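Local coordinates for protein inositol-3-phosphate synthase (Caenorhabditis elegans, PDB 1VKO) that is an inositol-3-phosphate synthase, a four-chain protein with a Rossmann-type core that holds nicotinamide-adenine-dinucleotide, at residues A[486-489]-A[493-496]; A[255-260]-A[305-310]; A[242-247]-A[453-458]; A[152-157]-A[447-452]. One frame throughout, in Å; residues are numbered along the deposited sequence. Where two conformers were deposited one is given.

Interaction 1: residues A[486-489]-A[493-496]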
# COMPACT_ATOMS: atom_id res chain seq x y z
N PRO A 486 -15.65 10.75 22.52
CA PRO A 486 -16.91 11.37 22.91
C PRO A 486 -17.06 11.43 24.45
O PRO A 486 -16.75 10.46 25.19
CB PRO A 486 -17.98 10.51 22.22
CG PRO A 486 -17.27 9.30 21.66
CD PRO A 486 -15.82 9.42 21.90
N VAL A 487 -17.45 12.61 24.91
CA VAL A 487 -17.81 12.88 26.26
C VAL A 487 -19.32 12.59 26.33
O VAL A 487 -20.10 12.95 25.41
CB VAL A 487 -17.48 14.36 26.59
CG1 VAL A 487 -17.88 14.74 28.04
CG2 VAL A 487 -15.99 14.62 26.37
N VAL A 488 -19.74 11.91 27.39
CA VAL A 488 -21.10 11.41 27.49
C VAL A 488 -21.67 11.64 28.91
O VAL A 488 -20.90 11.68 29.90
CB VAL A 488 -21.18 9.91 27.11
CG1 VAL A 488 -20.66 9.66 25.68
CG2 VAL A 488 -20.47 9.02 28.18
N PRO A 489 -22.99 11.77 29.03
CA PRO A 489 -23.59 11.99 30.33
C PRO A 489 -23.02 11.03 31.37
O PRO A 489 -22.91 9.85 31.10
CB PRO A 489 -25.06 11.71 30.07
CG PRO A 489 -25.24 12.16 28.65
CD PRO A 489 -24.00 11.73 27.95
N PRO A 493 -22.37 4.53 28.96
CA PRO A 493 -21.29 4.00 28.14
C PRO A 493 -20.95 4.86 26.92
O PRO A 493 -21.83 5.44 26.30
CB PRO A 493 -21.85 2.67 27.66
CG PRO A 493 -23.30 2.88 27.60
CD PRO A 493 -23.61 3.75 28.76
N ILE A 494 -19.66 4.88 26.58
CA ILE A 494 -19.16 5.49 25.36
C ILE A 494 -19.47 4.59 24.18
O ILE A 494 -19.41 3.36 24.27
CB ILE A 494 -17.65 5.70 25.48
CG1 ILE A 494 -17.35 6.85 26.46
CG2 ILE A 494 -17.06 6.00 24.14
CD1 ILE A 494 -16.05 6.67 27.24
N SER A 495 -19.82 5.20 23.06
CA SER A 495 -20.14 4.42 21.87
C SER A 495 -19.26 4.88 20.72
O SER A 495 -19.41 6.03 20.25
CB SER A 495 -21.63 4.59 21.52
OG SER A 495 -22.01 3.68 20.51
N ASN A 496 -18.37 4.01 20.26
CA ASN A 496 -17.33 4.42 19.31
C ASN A 496 -17.53 4.05 17.83
O ASN A 496 -16.86 4.60 16.97
CB ASN A 496 -15.95 3.92 19.77
CG ASN A 496 -15.43 4.67 21.00
OD1 ASN A 496 -15.22 5.90 20.98
ND2 ASN A 496 -15.19 3.93 22.06

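Interaction 2: residues A[255-260]-A[305-310]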
# COMPACT_ATOMS: atom_id res chain seq x y z
N THR A 255 -5.07 19.40 31.57
CA THR A 255 -4.95 19.96 32.91
C THR A 255 -4.90 18.78 33.90
O THR A 255 -5.22 17.65 33.51
CB THR A 255 -6.24 20.77 33.18
OG1 THR A 255 -6.32 21.86 32.25
CG2 THR A 255 -6.20 21.46 34.52
N ASP A 256 -4.48 19.02 35.16
CA ASP A 256 -4.74 18.04 36.23
C ASP A 256 -6.25 18.02 36.46
O ASP A 256 -6.97 18.96 36.03
CB ASP A 256 -4.02 18.42 37.53
CG ASP A 256 -2.50 18.20 37.46
OD1 ASP A 256 -2.07 17.07 37.13
OD2 ASP A 256 -1.67 19.10 37.72
N VAL A 257 -6.73 16.94 37.06
CA VAL A 257 -8.13 16.86 37.51
C VAL A 257 -8.10 16.37 38.95
O VAL A 257 -7.45 15.38 39.24
CB VAL A 257 -8.99 15.89 36.64
CG1 VAL A 257 -10.47 16.00 37.01
CG2 VAL A 257 -8.81 16.17 35.16
N ARG A 258 -8.79 17.09 39.84
CA ARG A 258 -8.78 16.79 41.28
C ARG A 258 -9.76 17.69 42.00
O ARG A 258 -10.06 18.78 41.51
CB ARG A 258 -7.38 16.98 41.91
CG ARG A 258 -6.71 18.35 41.67
CD ARG A 258 -5.34 18.49 42.35
NE ARG A 258 -4.58 19.66 41.89
CZ ARG A 258 -4.71 20.90 42.38
NH1 ARG A 258 -5.59 21.18 43.36
NH2 ARG A 258 -3.96 21.88 41.87
N GLN A 259 -10.24 17.25 43.15
CA GLN A 259 -11.09 18.10 43.98
C GLN A 259 -10.23 19.16 44.64
O GLN A 259 -9.10 18.87 45.06
CB GLN A 259 -11.91 17.30 45.01
CG GLN A 259 -11.18 16.14 45.70
CD GLN A 259 -12.11 15.35 46.63
OE1 GLN A 259 -12.59 15.88 47.64
NE2 GLN A 259 -12.35 14.08 46.28
N GLY A 260 -10.77 20.37 44.71
CA GLY A 260 -10.01 21.56 45.09
C GLY A 260 -9.83 22.46 43.88
O GLY A 260 -9.82 23.71 43.99
N LEU A 305 -13.65 19.62 29.22
CA LEU A 305 -14.92 19.32 29.87
C LEU A 305 -14.77 18.43 31.10
O LEU A 305 -15.40 17.38 31.23
CB LEU A 305 -15.91 18.76 28.84
CG LEU A 305 -16.03 19.66 27.58
CD1 LEU A 305 -16.78 19.00 26.43
CD2 LEU A 305 -16.68 21.01 27.91
N VAL A 306 -13.90 18.86 32.01
CA VAL A 306 -13.78 18.27 33.35
C VAL A 306 -15.15 18.27 34.08
O VAL A 306 -16.05 19.03 33.71
CB VAL A 306 -12.71 19.02 34.18
CG1 VAL A 306 -11.33 18.80 33.57
CG2 VAL A 306 -13.01 20.51 34.26
N PRO A 307 -15.30 17.45 35.12
CA PRO A 307 -16.60 17.30 35.81
C PRO A 307 -17.18 18.65 36.30
O PRO A 307 -18.37 18.91 36.17
CB PRO A 307 -16.28 16.37 36.98
CG PRO A 307 -15.01 15.66 36.61
CD PRO A 307 -14.24 16.60 35.73
N GLY A 308 -16.33 19.52 36.84
CA GLY A 308 -16.76 20.84 37.22
C GLY A 308 -17.46 21.63 36.13
O GLY A 308 -18.44 22.32 36.40
N LEU A 309 -16.95 21.51 34.91
CA LEU A 309 -17.53 22.13 33.73
C LEU A 309 -18.88 21.54 33.30
O LEU A 309 -19.86 22.25 33.08
CB LEU A 309 -16.52 22.13 32.56
CG LEU A 309 -15.87 23.51 32.59
CD1 LEU A 309 -14.57 23.69 31.80
CD2 LEU A 309 -16.91 24.40 32.06
N ILE A 310 -18.94 20.24 33.19
CA ILE A 310 -20.20 19.59 32.91
C ILE A 310 -21.23 20.06 33.94
O ILE A 310 -22.28 20.64 33.56
CB ILE A 310 -20.02 18.07 32.90
CG1 ILE A 310 -19.22 17.65 31.67
CG2 ILE A 310 -21.38 17.38 32.98
CD1 ILE A 310 -18.70 16.22 31.69

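Interaction 3: residues A[242-247]-A[453-458]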
# COMPACT_ATOMS: atom_id res chain seq x y z
N CYS A 242 -29.36 31.79 18.97
CA CYS A 242 -28.51 30.65 19.38
C CYS A 242 -27.05 30.99 19.17
O CYS A 242 -26.65 31.35 18.07
CB CYS A 242 -28.84 29.38 18.60
SG CYS A 242 -28.08 27.86 19.23
N VAL A 243 -26.27 30.89 20.24
CA VAL A 243 -24.84 31.18 20.15
C VAL A 243 -24.12 29.89 20.49
O VAL A 243 -24.40 29.28 21.54
CB VAL A 243 -24.41 32.29 21.15
CG1 VAL A 243 -22.93 32.52 21.11
CG2 VAL A 243 -25.12 33.58 20.83
N ILE A 244 -23.22 29.47 19.61
CA ILE A 244 -22.41 28.29 19.83
C ILE A 244 -20.95 28.74 19.77
O ILE A 244 -20.56 29.49 18.86
CB ILE A 244 -22.67 27.20 18.77
CG1 ILE A 244 -24.12 26.77 18.80
CG2 ILE A 244 -21.74 25.94 19.00
CD1 ILE A 244 -24.64 26.32 17.39
N VAL A 245 -20.18 28.30 20.77
CA VAL A 245 -18.76 28.50 20.80
C VAL A 245 -18.06 27.16 20.56
O VAL A 245 -18.44 26.12 21.12
CB VAL A 245 -18.31 29.06 22.14
CG1 VAL A 245 -16.73 28.93 22.30
CG2 VAL A 245 -18.81 30.49 22.27
N LEU A 246 -17.03 27.19 19.72
CA LEU A 246 -16.39 25.94 19.31
C LEU A 246 -14.88 26.11 19.23
O LEU A 246 -14.37 27.05 18.59
CB LEU A 246 -16.97 25.45 17.97
CG LEU A 246 -16.49 24.11 17.42
CD1 LEU A 246 -17.62 23.36 16.63
CD2 LEU A 246 -15.23 24.32 16.56
N TRP A 247 -14.18 25.19 19.91
CA TRP A 247 -12.75 25.18 19.95
C TRP A 247 -12.14 24.41 18.76
O TRP A 247 -12.28 23.16 18.64
CB TRP A 247 -12.28 24.57 21.27
CG TRP A 247 -10.79 24.57 21.40
CD1 TRP A 247 -9.90 23.72 20.78
CD2 TRP A 247 -10.00 25.49 22.16
NE1 TRP A 247 -8.62 24.07 21.12
CE2 TRP A 247 -8.64 25.15 21.96
CE3 TRP A 247 -10.30 26.60 22.99
CZ2 TRP A 247 -7.59 25.84 22.58
CZ3 TRP A 247 -9.26 27.31 23.56
CH2 TRP A 247 -7.91 26.91 23.37
N ILE A 453 -24.64 22.47 13.86
CA ILE A 453 -25.98 22.37 13.30
C ILE A 453 -26.82 21.41 14.14
O ILE A 453 -27.97 21.68 14.47
CB ILE A 453 -25.91 22.03 11.79
CG1 ILE A 453 -25.53 23.31 11.00
CG2 ILE A 453 -27.22 21.43 11.26
CD1 ILE A 453 -25.25 23.09 9.54
N LEU A 454 -26.23 20.31 14.55
CA LEU A 454 -26.94 19.39 15.41
C LEU A 454 -27.17 19.98 16.79
O LEU A 454 -28.14 19.60 17.46
CB LEU A 454 -26.17 18.07 15.50
CG LEU A 454 -26.14 17.36 14.16
CD1 LEU A 454 -25.06 16.34 14.14
CD2 LEU A 454 -27.52 16.76 13.76
N THR A 455 -26.30 20.89 17.22
CA THR A 455 -26.48 21.56 18.52
C THR A 455 -27.70 22.48 18.54
O THR A 455 -28.52 22.39 19.45
CB THR A 455 -25.23 22.33 18.94
OG1 THR A 455 -24.15 21.40 19.15
CG2 THR A 455 -25.44 22.95 20.33
N GLU A 456 -27.82 23.35 17.53
CA GLU A 456 -28.96 24.24 17.41
C GLU A 456 -30.26 23.44 17.31
O GLU A 456 -31.29 23.85 17.84
CB GLU A 456 -28.83 25.15 16.19
CG GLU A 456 -29.77 26.34 16.18
CD GLU A 456 -31.20 25.98 15.82
OE1 GLU A 456 -31.38 25.17 14.88
OE2 GLU A 456 -32.14 26.50 16.47
N LEU A 457 -30.20 22.31 16.61
CA LEU A 457 -31.35 21.44 16.49
C LEU A 457 -31.69 20.89 17.86
O LEU A 457 -32.84 20.96 18.28
CB LEU A 457 -31.12 20.30 15.49
CG LEU A 457 -32.10 19.12 15.64
CD1 LEU A 457 -33.56 19.53 15.31
CD2 LEU A 457 -31.68 17.91 14.86
N ALA A 458 -30.71 20.36 18.58
CA ALA A 458 -31.00 19.83 19.91
C ALA A 458 -31.57 20.93 20.84
O ALA A 458 -32.37 20.65 21.75
CB ALA A 458 -29.76 19.17 20.51

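Interaction 4: residues A[152-157]-A[447-452]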
# COMPACT_ATOMS: atom_id res chain seq x y z
N ASN A 152 -25.03 28.10 5.27
CA ASN A 152 -25.15 29.44 4.74
C ASN A 152 -25.82 30.38 5.74
O ASN A 152 -25.64 31.58 5.64
CB ASN A 152 -25.91 29.43 3.39
CG ASN A 152 -25.22 28.57 2.33
OD1 ASN A 152 -23.99 28.37 2.35
ND2 ASN A 152 -26.00 28.06 1.41
N ASP A 153 -26.54 29.82 6.72
CA ASP A 153 -27.34 30.60 7.67
C ASP A 153 -26.55 30.90 8.93
O ASP A 153 -27.10 31.51 9.88
CB ASP A 153 -28.57 29.81 8.11
CG ASP A 153 -29.49 29.48 6.98
OD1 ASP A 153 -29.87 30.42 6.23
OD2 ASP A 153 -29.90 28.31 6.77
N LEU A 154 -25.30 30.42 8.98
CA LEU A 154 -24.47 30.60 10.18
C LEU A 154 -23.70 31.89 10.07
O LEU A 154 -23.05 32.13 9.05
CB LEU A 154 -23.48 29.43 10.37
CG LEU A 154 -23.90 27.96 10.60
CD1 LEU A 154 -22.65 27.04 10.55
CD2 LEU A 154 -24.69 27.73 11.91
N ILE A 155 -23.79 32.72 11.10
CA ILE A 155 -22.96 33.92 11.20
C ILE A 155 -21.74 33.59 12.04
O ILE A 155 -21.89 33.15 13.19
CB ILE A 155 -23.75 35.06 11.92
CG1 ILE A 155 -24.90 35.60 11.05
CG2 ILE A 155 -22.81 36.18 12.28
CD1 ILE A 155 -26.30 35.05 11.41
N ILE A 156 -20.55 33.86 11.54
CA ILE A 156 -19.34 33.40 12.21
C ILE A 156 -18.32 34.49 12.59
O ILE A 156 -17.85 35.22 11.76
CB ILE A 156 -18.65 32.34 11.36
CG1 ILE A 156 -19.56 31.13 11.14
CG2 ILE A 156 -17.29 31.97 11.96
CD1 ILE A 156 -18.88 29.99 10.35
N SER A 157 -17.95 34.55 13.87
CA SER A 157 -16.79 35.29 14.30
C SER A 157 -15.90 34.35 15.16
O SER A 157 -16.06 33.11 15.12
CB SER A 157 -17.24 36.48 15.13
OG SER A 157 -16.12 37.29 15.46
N LEU A 447 -17.39 19.10 9.43
CA LEU A 447 -17.72 18.56 10.76
C LEU A 447 -17.95 19.69 11.73
O LEU A 447 -18.70 19.56 12.70
CB LEU A 447 -16.60 17.64 11.28
CG LEU A 447 -16.55 16.14 10.96
CD1 LEU A 447 -16.77 15.82 9.50
CD2 LEU A 447 -15.22 15.56 11.41
N ILE A 448 -17.29 20.80 11.50
CA ILE A 448 -17.57 21.96 12.28
C ILE A 448 -19.00 22.40 11.95
O ILE A 448 -19.75 22.74 12.86
CB ILE A 448 -16.58 23.07 12.01
CG1 ILE A 448 -15.23 22.74 12.67
CG2 ILE A 448 -17.15 24.40 12.56
CD1 ILE A 448 -14.09 23.59 12.20
N TYR A 449 -19.40 22.35 10.67
CA TYR A 449 -20.77 22.75 10.34
C TYR A 449 -21.74 21.77 10.96
O TYR A 449 -22.75 22.19 11.48
CB TYR A 449 -21.06 22.88 8.84
CG TYR A 449 -20.12 23.70 8.04
CD1 TYR A 449 -19.59 24.89 8.51
CD2 TYR A 449 -19.77 23.29 6.76
CE1 TYR A 449 -18.73 25.66 7.72
CE2 TYR A 449 -18.92 24.04 5.96
CZ TYR A 449 -18.41 25.21 6.45
OH TYR A 449 -17.52 25.89 5.68
N ASP A 450 -21.44 20.47 10.97
CA ASP A 450 -22.38 19.52 11.54
C ASP A 450 -22.54 19.66 13.04
O ASP A 450 -23.68 19.53 13.56
CB ASP A 450 -22.00 18.09 11.23
CG ASP A 450 -22.02 17.76 9.73
OD1 ASP A 450 -22.95 18.23 9.03
OD2 ASP A 450 -21.15 17.02 9.20
N LEU A 451 -21.44 19.88 13.75
CA LEU A 451 -21.53 20.00 15.22
C LEU A 451 -22.42 21.21 15.58
O LEU A 451 -23.36 21.12 16.38
CB LEU A 451 -20.15 20.09 15.87
CG LEU A 451 -19.24 18.85 15.81
CD1 LEU A 451 -17.79 19.30 15.83
CD2 LEU A 451 -19.51 17.87 16.95
N ALA A 452 -22.13 22.35 14.98
CA ALA A 452 -22.93 23.53 15.24
C ALA A 452 -24.40 23.17 14.96
O ALA A 452 -25.29 23.49 15.76
CB ALA A 452 -22.46 24.70 14.38

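Interaction 1: residues A[486-489]-A[493-496]
Pro-486 and Ile-494 meet where the loop ahead of helix 498-513 doubles back on itself, with three residues between the two segments. The dense half of the contact gathers round the buried Pro-486 ring. Its CG lies 4.1 Å from Ile-494 CG2, the two side chains crossing at about a right angle, while Ile-494 CG1 sits 3.9 Å from Pro-486 O. Asn-496 comes in nearer the CD corner of the ring, its OD1 standing 3.7 Å from Pro-486 CD.

The looser half is Val-488, whose nearer methyl, CG2, lies 4.2 Å from Ile-494 CG1 and also approaches Pro-493 O. Ile-494 packs through CG1 and CG2, yet the residue as a whole is exposed, so solvent lies near this side. Further out, Phe-525 of the second subunit packs on Pro-489 and Pro-493, so this loop also borders the subunit interface.

Proline suits an extended loop because its ring fixes phi and offers a compact apolar surface; the branched valine and isoleucine add further fixed bulk. Between these two segments the grip is van der Waals, so the fold-back probably depends on shape and on polar bonds to neighbours, such as Asn-496 N with Asp-383 OD2.

Interaction 2: residues A[255-260]-A[305-310]
Val-257 overlaps Val-306 and Pro-307 at once, one methyl for each. CG2 lies 4.0 Å from Val-306 CG1, and CG1 lies 4.0 Å from Pro-307 CD. The division follows from chi1 of -172°, which sets CG1 opposite the backbone N and leaves CG2 beside that nitrogen, so the two branches diverge toward successive residues of the other segment. The approaches differ: the valines slide past each other in opposite directions, whereas Val-257 and Pro-307 reach toward each other tip to tip.

Segment 255-260 belongs to the loop that follows strand 242-247, and segment 305-310 leads into helix 307-316, which packs on helix 281-291 through Leu-309. Val-306 holds the N-cap position of that helix, and its carbonyl O accepts the backbone N of Ile-310 at 3.2 Å. Pro-307 opens the first turn, a place where proline is well suited: an N-H there would find no carbonyl of the same helix four residues back, so the missing amide hydrogen costs nothing. Its phi of -55° is already helical.

The loop is held in place by polar neighbours as well. Thr-255 N bonds to Asn-303 OD1, and Asp-256 N to Glu-278 OE1, while the side chain of Val-257 also rests on Asn-262 and Asn-303.

Val-306 is buried, but Val-257 and Pro-307 are exposed, so this is a small apolar patch at the protein surface. Three aliphatic groups in van der Waals contact give it little directionality, and the position of the loop probably owes more to the surrounding hydrogen bonds than to this contact.

Interaction 3: residues A[242-247]-A[453-458]
Strand 242-247 and helical segment 453-458, the end of helix 440-458, run at 140° to each other, nearer antiparallel than parallel, with their axes 9.5 Å apart at closest approach. The strand is the middle one of a five-stranded parallel sheet of the Rossmann type, and the helix packs across one face of it.

Two residues on that face do the touching. Cys-242 sends its sulfur to the aliphatic stem of Glu-456: SG is 3.8 Å from CG and 4.1 Å from CB. The SG, set opposite the backbone N (chi1 -169°), is thereby carried out toward the helix, and cysteine gives a small apolar group that fits close to it. Ile-244, two residues along and on the same face of the strand, brings CG1 to 4.3 Å from Thr-455 CG2, while its CD1 faces the backbone at Glu-456 N. Its branched shape suits a strand.

Both helix residues are buried, and their polar ends are served elsewhere. Thr-455 OG1 bonds to the carbonyl of Leu-451 one turn back, leaving its methyl for Ile-244. The chain of Glu-456 bends at chi2 (-76°), and its carboxylate is gripped on both oxygens: OE1 makes a salt bridge with Arg-460 NH2, and OE2 accepts the backbone N of Arg-75.

Interaction 4: residues A[152-157]-A[447-452]
Leu-154 points its CB toward the helix, and its methyls lie by Tyr-449 and Ala-452. CD1 meets both: it approaches the tyrosine ring obliquely, 4.3 Å from Tyr-449 CD1, and lies 4.5 Å from Ala-452 CB, with CD2 of the leucine about as near to that same CB. The two helix residues are three apart and so sit close together on one side of the helix, where one leucine can reach both. It does so because its chain is extended at chi2 (172°), which carries CD1 well out from the strand backbone. Alanine, with only CB, keeps this side of the helix low where the leucine comes in.

The strand 154-159 is an outermost strand, within this chain, of the parallel Rossmann-type sheet, and it pairs with strand 77-82: Ile-155 shares backbone hydrogen bonds with Thr-77 and Leu-79. Helix 440-458, which begins after strand 429-439 of a different sheet, lies against this sheet and is joined to it here through Leu-154. Helix 87-100 borders the same space, with Ile-96 touching both Ile-156 and Tyr-449.

The tyrosine ring is fixed by more than the leucine. A tyrosine suits this buried place because the carbon ring gives Leu-154 an apolar surface while the polar end has a partner of its own: its hydroxyl oxygen OH is hydrogen-bonded to the carbonyl of Ala-92 on helix 87-100. The ring of Tyr-116 also meets that of Tyr-449, with the planes at about 85°.

Interactions 3 and 4 are the buried pair, their centres about 8 Å apart: both set helix 440-458 against the parallel sheet, one through a central strand and the other through an outermost one. They meet directly, with Leu-246 CD1 4.1 Å from Leu-451 CD1. Interaction 1 joins two loop segments, interaction 2 a loop and the start of helix 307-316; both are partly buried, and they touch where Val-487 CG1 lies 4.0 Å from Ile-310 CD1. All four rest mainly on van der Waals contact. In the core, glutamate and tyrosine lend carbon surface while their polar ends are paired elsewhere; the outer contacts use mainly proline, valine and isoleucine, and interaction 1 also adjoins a second subunit.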